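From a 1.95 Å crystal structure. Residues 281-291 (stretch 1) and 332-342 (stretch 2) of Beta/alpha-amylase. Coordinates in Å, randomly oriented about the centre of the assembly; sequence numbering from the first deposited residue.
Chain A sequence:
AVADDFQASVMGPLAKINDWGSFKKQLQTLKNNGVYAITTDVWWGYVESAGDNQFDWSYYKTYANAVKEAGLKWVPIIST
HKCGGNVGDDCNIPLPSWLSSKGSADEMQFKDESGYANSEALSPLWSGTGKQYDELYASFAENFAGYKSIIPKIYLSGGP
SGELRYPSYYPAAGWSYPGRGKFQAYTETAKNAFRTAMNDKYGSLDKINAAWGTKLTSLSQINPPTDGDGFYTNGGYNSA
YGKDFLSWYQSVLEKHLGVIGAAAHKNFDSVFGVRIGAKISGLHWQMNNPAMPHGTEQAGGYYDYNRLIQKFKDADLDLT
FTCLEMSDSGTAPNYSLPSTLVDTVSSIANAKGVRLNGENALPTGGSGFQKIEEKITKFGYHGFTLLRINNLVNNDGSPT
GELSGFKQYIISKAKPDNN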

# COMPACT_ATOMS: atom_id res chain seq x y z
N SER A 281 3.33 3.79 0.35
CA SER A 281 4.56 3.12 0.71
C SER A 281 5.56 4.10 1.32
O SER A 281 5.61 5.26 0.91
CB SER A 281 5.19 2.53 -0.56
OG SER A 281 6.30 1.69 -0.26
N GLY A 282 6.37 3.61 2.25
CA GLY A 282 7.46 4.41 2.81
C GLY A 282 8.77 4.08 2.10
O GLY A 282 9.50 3.17 2.52
N LEU A 283 9.07 4.81 1.04
CA LEU A 283 10.23 4.52 0.20
C LEU A 283 11.37 5.44 0.63
O LEU A 283 11.75 6.38 -0.08
CB LEU A 283 9.85 4.64 -1.28
CG LEU A 283 8.72 3.68 -1.73
CD1 LEU A 283 8.26 4.03 -3.14
CD2 LEU A 283 9.22 2.22 -1.69
N HIS A 284 11.87 5.16 1.84
CA HIS A 284 12.69 6.07 2.63
C HIS A 284 14.17 6.08 2.24
O HIS A 284 14.93 6.91 2.74
CB HIS A 284 12.55 5.74 4.13
CG HIS A 284 12.95 4.33 4.49
ND1 HIS A 284 14.27 3.95 4.65
CD2 HIS A 284 12.20 3.22 4.70
CE1 HIS A 284 14.31 2.66 4.94
NE2 HIS A 284 13.07 2.19 4.98
N TRP A 285 14.58 5.17 1.37
CA TRP A 285 16.01 5.08 1.01
C TRP A 285 16.30 5.75 -0.33
O TRP A 285 15.40 5.92 -1.16
CB TRP A 285 16.48 3.62 1.06
CG TRP A 285 15.78 2.65 0.16
CD1 TRP A 285 16.26 2.15 -1.02
CD2 TRP A 285 14.53 1.98 0.39
NE1 TRP A 285 15.36 1.24 -1.55
CE2 TRP A 285 14.30 1.12 -0.70
CE3 TRP A 285 13.57 2.05 1.41
CZ2 TRP A 285 13.14 0.33 -0.81
CZ3 TRP A 285 12.41 1.25 1.30
CH2 TRP A 285 12.21 0.41 0.20
N GLN A 286 17.56 6.15 -0.53
CA GLN A 286 17.95 7.01 -1.68
C GLN A 286 17.24 8.37 -1.72
O GLN A 286 17.17 9.02 -2.77
CB GLN A 286 17.80 6.27 -3.02
CG GLN A 286 18.50 4.91 -3.05
CD GLN A 286 19.98 4.99 -2.70
OE1 GLN A 286 20.58 6.07 -2.66
NE2 GLN A 286 20.58 3.84 -2.41
N MET A 287 16.72 8.81 -0.57
CA MET A 287 16.06 10.11 -0.53
C MET A 287 17.05 11.23 -0.84
O MET A 287 16.75 12.10 -1.66
CB MET A 287 15.38 10.35 0.84
CG MET A 287 14.06 9.56 1.01
SD MET A 287 13.45 9.71 2.70
CE MET A 287 12.96 11.45 2.73
N ASN A 288 18.22 11.22 -0.20
CA ASN A 288 19.19 12.30 -0.37
C ASN A 288 20.47 11.89 -1.11
O ASN A 288 21.50 12.52 -0.95
CB ASN A 288 19.53 12.97 0.98
CG ASN A 288 20.15 12.00 1.95
OD1 ASN A 288 19.68 10.87 2.08
ND2 ASN A 288 21.21 12.43 2.65
N ASN A 289 20.39 10.84 -1.92
CA ASN A 289 21.50 10.44 -2.78
C ASN A 289 21.77 11.58 -3.77
O ASN A 289 20.88 11.99 -4.50
CB ASN A 289 21.15 9.14 -3.52
CG ASN A 289 22.33 8.55 -4.28
OD1 ASN A 289 22.63 7.36 -4.16
ND2 ASN A 289 22.97 9.35 -5.09
N PRO A 290 23.01 12.10 -3.79
CA PRO A 290 23.29 13.23 -4.68
C PRO A 290 23.06 12.92 -6.17
O PRO A 290 22.61 13.79 -6.92
CB PRO A 290 24.77 13.55 -4.41
CG PRO A 290 25.35 12.29 -3.83
CD PRO A 290 24.21 11.64 -3.06
N ALA A 291 23.33 11.68 -6.58
CA ALA A 291 23.25 11.26 -7.99
C ALA A 291 21.85 10.81 -8.41
O ALA A 291 21.51 10.86 -9.60
CB ALA A 291 24.27 10.14 -8.27
N ALA A 332 25.43 7.80 3.41
CA ALA A 332 25.72 6.86 2.33
C ALA A 332 26.02 5.50 2.95
O ALA A 332 26.55 5.44 4.05
CB ALA A 332 26.92 7.33 1.52
N PRO A 333 25.68 4.39 2.26
CA PRO A 333 25.07 4.36 0.93
C PRO A 333 23.53 4.27 0.92
O PRO A 333 22.96 4.22 -0.16
CB PRO A 333 25.67 3.10 0.33
CG PRO A 333 25.77 2.15 1.50
CD PRO A 333 26.01 3.03 2.74
N ASN A 334 22.88 4.23 2.08
CA ASN A 334 21.42 4.01 2.12
C ASN A 334 20.60 5.25 1.83
O ASN A 334 19.46 5.17 1.31
CB ASN A 334 21.01 3.40 3.47
CG ASN A 334 21.65 2.05 3.70
OD1 ASN A 334 22.06 1.37 2.76
ND2 ASN A 334 21.72 1.64 4.96
N TYR A 335 21.19 6.40 2.17
CA TYR A 335 20.58 7.71 2.02
C TYR A 335 19.13 7.68 2.51
O TYR A 335 18.21 8.06 1.79
CB TYR A 335 20.69 8.18 0.57
CG TYR A 335 22.11 8.50 0.15
CD1 TYR A 335 22.74 9.67 0.59
CD2 TYR A 335 22.83 7.62 -0.66
CE1 TYR A 335 24.05 9.97 0.22
CE2 TYR A 335 24.14 7.91 -1.05
CZ TYR A 335 24.74 9.08 -0.62
OH TYR A 335 26.03 9.37 -0.98
N SER A 336 18.97 7.24 3.75
CA SER A 336 17.65 6.91 4.30
C SER A 336 17.20 7.95 5.32
O SER A 336 17.85 8.14 6.34
CB SER A 336 17.70 5.52 4.94
OG SER A 336 16.48 5.23 5.60
N LEU A 337 16.07 8.59 5.05
CA LEU A 337 15.54 9.62 5.94
C LEU A 337 14.05 9.39 6.25
O LEU A 337 13.22 10.24 5.95
CB LEU A 337 15.77 11.01 5.33
CG LEU A 337 17.23 11.46 5.17
CD1 LEU A 337 17.33 12.66 4.22
CD2 LEU A 337 17.85 11.78 6.55
N PRO A 338 13.72 8.22 6.85
CA PRO A 338 12.32 7.87 7.07
C PRO A 338 11.58 8.80 8.00
O PRO A 338 10.39 8.99 7.84
CB PRO A 338 12.38 6.45 7.67
CG PRO A 338 13.77 6.34 8.24
CD PRO A 338 14.64 7.16 7.32
N SER A 339 12.28 9.38 8.99
CA SER A 339 11.60 10.25 9.94
C SER A 339 11.18 11.57 9.27
O SER A 339 10.07 12.06 9.47
CB SER A 339 12.50 10.51 11.16
OG SER A 339 11.82 11.32 12.09
N THR A 340 12.08 12.14 8.46
CA THR A 340 11.76 13.28 7.59
C THR A 340 10.63 12.94 6.61
O THR A 340 9.75 13.76 6.36
CB THR A 340 13.02 13.73 6.82
OG1 THR A 340 13.93 14.36 7.73
CG2 THR A 340 12.69 14.70 5.66
N LEU A 341 10.65 11.74 6.04
CA LEU A 341 9.60 11.32 5.10
C LEU A 341 8.23 11.29 5.79
O LEU A 341 7.24 11.83 5.25
CB LEU A 341 9.94 9.95 4.48
CG LEU A 341 8.94 9.31 3.52
CD1 LEU A 341 8.68 10.20 2.31
CD2 LEU A 341 9.48 7.93 3.10
N VAL A 342 8.18 10.69 6.98
CA VAL A 342 6.95 10.70 7.78
C VAL A 342 6.47 12.13 8.02
O VAL A 342 5.29 12.42 7.85
CB VAL A 342 7.13 9.97 9.14
CG1 VAL A 342 5.88 10.19 10.02
CG2 VAL A 342 7.41 8.46 8.93
O HOH W 1 23.82 4.23 -2.64

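An irregular segment lies against a second one whose loop runs into a helix at Pro338, and the two bury 689 Å² between them. Their backbones come close enough for direct pairing: Gln286 N donates to Asn334 O at 2.8 Å, almost in line, Met287 N to Tyr335 O at 2.9 Å, and Leu337 N to His284 O at 3.1 Å. The same carbonyl, His284 O, also receives a CA-H...O contact from Ser336 CA at 3.1 Å, a closeness that leaves little room between the two stretches.

The most prominent bump is Tyr335, whose CB points toward stretch 1. Its ring lies along the loop from Gln286 to Pro290, with Asn289 CA over one face, 3.6 Å from the centroid of the Tyr335 ring, so the backbone itself packs on the aromatic surface. Pro290 adds an apolar contact, Pro290 CD lying 3.6 Å from Tyr335 CZ; the broad aromatic ring gives both residues carbon surface to pack on. Gln286 starts with its CB directed away, but two m rotamers fold the chain back until Gln286 NE2 donates to Pro333 O at 3.3 Å. A water bridges the same two atoms, accepting from Gln286 NE2 and donating to Pro333 O.

Farther along, Met287, its CB pointing toward stretch 2, packs at the start of the helix. Its flexible thioether fits an uneven groove, with Met287 SD 3.3 Å from Leu337 O and 3.7 Å from Leu337 CB, and Met287 CE 3.8 Å from Leu341 CB. Leu341 in turn sends CD2 to within 3.7 Å of His284 CA and 4.0 Å of Gly282 C, covering the backbone there.

Buried His284 combines both kinds of contact. His284 CB packs 3.6 Å from Pro338 CB, while at the ring edge His284 ND1 shares a 2.7 Å hydrogen bond with Ser336 OG, a small hydroxyl that satisfies ND1 without demanding much space.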